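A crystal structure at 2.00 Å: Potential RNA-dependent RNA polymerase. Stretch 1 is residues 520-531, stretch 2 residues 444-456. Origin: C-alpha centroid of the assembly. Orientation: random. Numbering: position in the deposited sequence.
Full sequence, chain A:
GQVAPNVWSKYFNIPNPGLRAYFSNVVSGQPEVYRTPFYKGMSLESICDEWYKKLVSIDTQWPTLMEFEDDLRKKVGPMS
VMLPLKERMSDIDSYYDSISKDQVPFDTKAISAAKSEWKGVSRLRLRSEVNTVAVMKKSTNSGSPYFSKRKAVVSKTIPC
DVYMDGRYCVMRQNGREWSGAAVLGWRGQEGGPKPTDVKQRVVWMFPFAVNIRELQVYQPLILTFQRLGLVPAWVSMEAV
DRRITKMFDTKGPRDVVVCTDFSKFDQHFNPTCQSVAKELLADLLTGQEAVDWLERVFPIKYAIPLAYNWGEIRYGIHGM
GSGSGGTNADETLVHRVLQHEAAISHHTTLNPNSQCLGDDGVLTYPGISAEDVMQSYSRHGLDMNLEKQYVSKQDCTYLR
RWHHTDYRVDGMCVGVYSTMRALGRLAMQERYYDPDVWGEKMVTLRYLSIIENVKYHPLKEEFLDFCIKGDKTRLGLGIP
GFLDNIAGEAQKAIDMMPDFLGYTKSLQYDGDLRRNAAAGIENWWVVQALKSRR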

# COMPACT_ATOMS: atom_id res chain seq x y z
N GLY A 520 -5.58 4.52 17.82
CA GLY A 520 -6.87 4.05 18.31
C GLY A 520 -6.79 2.70 19.00
O GLY A 520 -7.80 2.00 19.12
N ILE A 521 -5.60 2.35 19.49
CA ILE A 521 -5.37 0.99 19.97
C ILE A 521 -6.22 0.69 21.20
O ILE A 521 -6.67 -0.45 21.38
CB ILE A 521 -3.88 0.74 20.26
CG1 ILE A 521 -3.68 -0.74 20.59
CG2 ILE A 521 -3.40 1.61 21.41
CD1 ILE A 521 -2.24 -1.20 20.52
N GLU A 522 -6.44 1.68 22.07
CA GLU A 522 -7.26 1.42 23.25
C GLU A 522 -8.65 0.93 22.87
O GLU A 522 -9.30 0.22 23.64
CB GLU A 522 -7.33 2.66 24.14
CG GLU A 522 -7.28 2.34 25.64
CD GLU A 522 -6.55 3.40 26.46
OE1 GLU A 522 -7.08 4.52 26.56
OE2 GLU A 522 -5.44 3.11 26.99
N ASN A 523 -9.10 1.26 21.66
CA ASN A 523 -10.43 0.89 21.19
C ASN A 523 -10.46 -0.40 20.38
O ASN A 523 -11.53 -0.80 19.91
CB ASN A 523 -11.02 2.03 20.35
CG ASN A 523 -12.54 1.94 20.23
OD1 ASN A 523 -13.24 1.80 21.24
ND2 ASN A 523 -13.05 2.01 18.99
N TRP A 524 -9.32 -1.08 20.20
CA TRP A 524 -9.32 -2.28 19.37
C TRP A 524 -10.14 -3.40 20.01
O TRP A 524 -10.15 -3.56 21.23
CB TRP A 524 -7.89 -2.77 19.12
CG TRP A 524 -7.07 -1.92 18.19
CD1 TRP A 524 -7.47 -0.77 17.56
CD2 TRP A 524 -5.72 -2.15 17.79
NE1 TRP A 524 -6.44 -0.28 16.79
CE2 TRP A 524 -5.36 -1.11 16.92
CE3 TRP A 524 -4.78 -3.14 18.09
CZ2 TRP A 524 -4.10 -1.02 16.34
CZ3 TRP A 524 -3.53 -3.06 17.52
CH2 TRP A 524 -3.20 -2.00 16.65
N TRP A 525 -10.81 -4.18 19.16
CA TRP A 525 -11.53 -5.36 19.62
C TRP A 525 -10.63 -6.32 20.40
O TRP A 525 -11.03 -6.86 21.44
CB TRP A 525 -12.17 -6.10 18.44
CG TRP A 525 -12.45 -7.52 18.78
CD1 TRP A 525 -13.50 -8.00 19.51
CD2 TRP A 525 -11.63 -8.67 18.46
NE1 TRP A 525 -13.40 -9.37 19.65
CE2 TRP A 525 -12.27 -9.80 19.02
CE3 TRP A 525 -10.44 -8.84 17.75
CZ2 TRP A 525 -11.75 -11.08 18.89
CZ3 TRP A 525 -9.92 -10.12 17.62
CH2 TRP A 525 -10.58 -11.22 18.19
N VAL A 526 -9.42 -6.57 19.89
CA VAL A 526 -8.56 -7.58 20.51
C VAL A 526 -8.17 -7.14 21.91
O VAL A 526 -8.03 -7.98 22.82
CB VAL A 526 -7.32 -7.87 19.63
CG1 VAL A 526 -6.44 -6.62 19.49
CG2 VAL A 526 -6.50 -9.02 20.22
N VAL A 527 -8.00 -5.84 22.13
CA VAL A 527 -7.71 -5.33 23.46
C VAL A 527 -8.90 -5.57 24.39
O VAL A 527 -8.74 -6.03 25.53
CB VAL A 527 -7.34 -3.83 23.40
CG1 VAL A 527 -7.17 -3.26 24.79
CG2 VAL A 527 -6.05 -3.64 22.58
N GLN A 528 -10.11 -5.27 23.90
CA GLN A 528 -11.31 -5.55 24.69
C GLN A 528 -11.46 -7.04 24.96
O GLN A 528 -11.84 -7.44 26.07
CB GLN A 528 -12.54 -5.00 23.97
CG GLN A 528 -13.84 -5.23 24.75
CD GLN A 528 -15.08 -5.06 23.90
OE1 GLN A 528 -15.01 -4.83 22.69
NE2 GLN A 528 -16.25 -5.16 24.54
N ALA A 529 -11.18 -7.87 23.96
CA ALA A 529 -11.33 -9.31 24.14
C ALA A 529 -10.32 -9.85 25.16
O ALA A 529 -10.66 -10.71 25.99
CB ALA A 529 -11.19 -10.03 22.80
N LEU A 530 -9.08 -9.37 25.12
CA LEU A 530 -8.09 -9.82 26.09
C LEU A 530 -8.47 -9.38 27.51
O LEU A 530 -8.45 -10.19 28.44
CB LEU A 530 -6.71 -9.29 25.70
CG LEU A 530 -6.12 -9.96 24.46
CD1 LEU A 530 -4.94 -9.16 23.96
CD2 LEU A 530 -5.72 -11.40 24.79
N LYS A 531 -8.79 -8.10 27.68
CA LYS A 531 -9.22 -7.59 28.99
C LYS A 531 -10.41 -8.36 29.54
O LYS A 531 -10.55 -8.51 30.76
CB LYS A 531 -9.58 -6.11 28.90
CG LYS A 531 -8.41 -5.16 28.77
CD LYS A 531 -8.93 -3.74 28.69
CE LYS A 531 -7.81 -2.73 28.72
NZ LYS A 531 -8.35 -1.37 28.51
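Stretch 2 (444-456) TLRYLSIIENVKY

Stretch 2 packs across the start of the helix in stretch 1 through a contact that is largely apolar but is anchored at its centre by one carboxylate, that of Glu 452, which binds two backbone amides in the first turn of that helix.

Residues 444-451 of stretch 2 are helical, continuing a helix that begins earlier in the chain, and their backbone bonds run in the i to i-4 pattern from Leu 448 N to Thr 444 O (3.0 Å) through Glu 452 N to Leu 448 O (2.8 Å). Beyond this the spacing changes to i to i-3, as from Asn 453 N to Ile 450 O (3.1 Å) and from Val 454 N to Ile 451 O (2.9 Å). In stretch 1 a short 3-10 segment, 521-523, leads through Trp 524 at the N-cap position into the helix 525-531. The two helix axes approach to 9.8 Å, and their N-to-C directions differ by 110°, so stretch 2 crosses steeply rather than running alongside. The backbones come nearest where Val 526 CA lies 5.5 Å from Glu 452 CA, followed by Trp 525 CA and Lys 455 CA at 6.2 Å.

Glu 452, with chi1 t and chi2 p, brings its carboxylate to two amides at the start of the helix that find no backbone acceptor within stretch 1. Val 526 N donates to Glu 452 OE1 at 2.9 Å, and Trp 525 N donates to Glu 452 OE2, also at 2.9 Å; each carboxylate oxygen thus serves one amide. Within stretch 2, Lys 455 NZ forms a long salt bridge with Glu 452 OE2 (3.6 Å), adding a positive charge near the same group.

The two tryptophans pack around this anchor. Glu 452 CG sits over one face of the Trp 524 indole, 4.0 Å from the centroid of the five-membered ring, in a CH-pi contact. The six-membered ring of the same indole reaches the helix of stretch 2, with Trp 524 CZ3 3.5 Å from Ser 449 CA and 4.1 Å from Leu 448 CB. Trp 525, whose CA-to-CB bond points toward stretch 2, lies against residues 451-455: Lys 455 CA makes an off-centre CH-pi contact, 4.2 Å from the centroid of the six-membered ring, while Trp 525 CZ3 is 4.0 Å from Ile 451 CG2 and 4.3 Å from Val 454 CG2.

Further along the helix of stretch 1, aliphatic side chains take over. Val 526, buried and pointing toward stretch 2, places CG2 3.7 Å from Ile 451 CG2 and 4.0 Å from Leu 448 CD2. One turn later, Leu 530 CD1 meets Leu 448 CD2 at 3.6 Å, so the Leu 448 side chain touches both residues. On the 3-10 segment, Ile 521 extends CD1 to within 4.0 Å of Leu 445 CD2, one turn before Leu 448. Together the two stretches bury 556 Å², both sides summed.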

# COMPACT_ATOMS: atom_id res chain seq x y z
N THR A 444 4.71 -7.93 21.16
CA THR A 444 3.29 -8.05 21.49
C THR A 444 2.45 -7.02 20.76
O THR A 444 1.33 -7.33 20.33
CB THR A 444 3.09 -7.92 23.00
OG1 THR A 444 3.86 -8.92 23.68
CG2 THR A 444 1.62 -8.09 23.36
N LEU A 445 2.94 -5.79 20.63
CA LEU A 445 2.21 -4.78 19.88
C LEU A 445 2.01 -5.23 18.43
O LEU A 445 0.94 -5.02 17.86
CB LEU A 445 2.93 -3.44 19.94
CG LEU A 445 2.88 -2.77 21.33
CD1 LEU A 445 3.80 -1.59 21.36
CD2 LEU A 445 1.45 -2.33 21.64
N ARG A 446 3.05 -5.83 17.83
CA ARG A 446 2.90 -6.33 16.47
C ARG A 446 1.85 -7.44 16.41
O ARG A 446 0.98 -7.42 15.53
CB ARG A 446 4.24 -6.83 15.93
CG ARG A 446 4.19 -7.36 14.49
CD ARG A 446 5.58 -7.84 14.02
NE ARG A 446 5.50 -8.48 12.70
CZ ARG A 446 5.25 -9.77 12.51
NH1 ARG A 446 5.07 -10.57 13.55
NH2 ARG A 446 5.17 -10.25 11.28
N TYR A 447 1.90 -8.40 17.34
CA TYR A 447 0.88 -9.45 17.40
C TYR A 447 -0.52 -8.87 17.41
O TYR A 447 -1.41 -9.35 16.70
CB TYR A 447 1.05 -10.31 18.65
CG TYR A 447 2.23 -11.25 18.72
CD1 TYR A 447 2.93 -11.64 17.57
CD2 TYR A 447 2.64 -11.76 19.95
CE1 TYR A 447 4.00 -12.51 17.66
CE2 TYR A 447 3.70 -12.62 20.05
CZ TYR A 447 4.38 -13.00 18.91
OH TYR A 447 5.44 -13.86 19.04
N LEU A 448 -0.76 -7.87 18.27
CA LEU A 448 -2.10 -7.31 18.41
C LEU A 448 -2.55 -6.64 17.11
O LEU A 448 -3.71 -6.77 16.71
CB LEU A 448 -2.15 -6.30 19.55
CG LEU A 448 -1.81 -6.86 20.94
CD1 LEU A 448 -1.84 -5.76 21.99
CD2 LEU A 448 -2.76 -7.98 21.30
N SER A 449 -1.65 -5.90 16.47
CA SER A 449 -2.02 -5.24 15.22
C SER A 449 -2.39 -6.26 14.14
O SER A 449 -3.26 -5.99 13.31
CB SER A 449 -0.89 -4.33 14.76
OG SER A 449 0.22 -5.09 14.34
N ILE A 450 -1.75 -7.43 14.14
CA ILE A 450 -2.12 -8.47 13.19
C ILE A 450 -3.47 -9.06 13.55
O ILE A 450 -4.37 -9.16 12.71
CB ILE A 450 -1.04 -9.57 13.13
CG1 ILE A 450 0.26 -9.02 12.53
CG2 ILE A 450 -1.55 -10.78 12.33
CD1 ILE A 450 1.49 -9.90 12.82
N ILE A 451 -3.63 -9.45 14.82
CA ILE A 451 -4.85 -10.15 15.24
C ILE A 451 -6.06 -9.24 15.12
O ILE A 451 -7.16 -9.69 14.79
CB ILE A 451 -4.68 -10.69 16.68
CG1 ILE A 451 -3.66 -11.83 16.70
CG2 ILE A 451 -6.04 -11.15 17.26
CD1 ILE A 451 -3.06 -12.14 18.09
N GLU A 452 -5.88 -7.93 15.33
CA GLU A 452 -7.00 -7.00 15.25
C GLU A 452 -7.73 -7.10 13.90
O GLU A 452 -8.94 -6.87 13.83
CB GLU A 452 -6.52 -5.57 15.51
CG GLU A 452 -7.61 -4.46 15.50
CD GLU A 452 -8.78 -4.72 16.47
OE1 GLU A 452 -8.71 -5.67 17.28
OE2 GLU A 452 -9.77 -3.95 16.42
N ASN A 453 -7.01 -7.51 12.85
CA ASN A 453 -7.61 -7.63 11.53
C ASN A 453 -8.76 -8.63 11.48
O ASN A 453 -9.69 -8.45 10.68
CB ASN A 453 -6.54 -8.02 10.51
CG ASN A 453 -5.55 -6.92 10.28
OD1 ASN A 453 -5.93 -5.79 9.98
ND2 ASN A 453 -4.27 -7.23 10.44
N VAL A 454 -8.74 -9.67 12.32
CA VAL A 454 -9.76 -10.72 12.23
C VAL A 454 -10.95 -10.42 13.13
O VAL A 454 -11.73 -11.32 13.46
CB VAL A 454 -9.16 -12.11 12.53
CG1 VAL A 454 -7.91 -12.35 11.68
CG2 VAL A 454 -8.83 -12.25 14.03
N LYS A 455 -11.15 -9.15 13.47
CA LYS A 455 -12.18 -8.75 14.43
C LYS A 455 -13.62 -9.05 13.98
O LYS A 455 -14.53 -8.91 14.79
CB LYS A 455 -12.07 -7.26 14.72
CG LYS A 455 -12.46 -6.42 13.51
CD LYS A 455 -11.89 -5.01 13.59
CE LYS A 455 -12.94 -4.02 14.02
NZ LYS A 455 -12.36 -2.67 14.21
N TYR A 456 -13.84 -9.43 12.71
CA TYR A 456 -15.18 -9.82 12.28
C TYR A 456 -15.26 -11.27 11.83
O TYR A 456 -16.29 -11.68 11.29
CB TYR A 456 -15.69 -8.92 11.17
CG TYR A 456 -15.87 -7.50 11.59
CD1 TYR A 456 -16.80 -7.16 12.57
CD2 TYR A 456 -15.14 -6.48 11.00
CE1 TYR A 456 -16.99 -5.86 12.96
CE2 TYR A 456 -15.33 -5.18 11.38
CZ TYR A 456 -16.25 -4.87 12.35
OH TYR A 456 -16.43 -3.57 12.74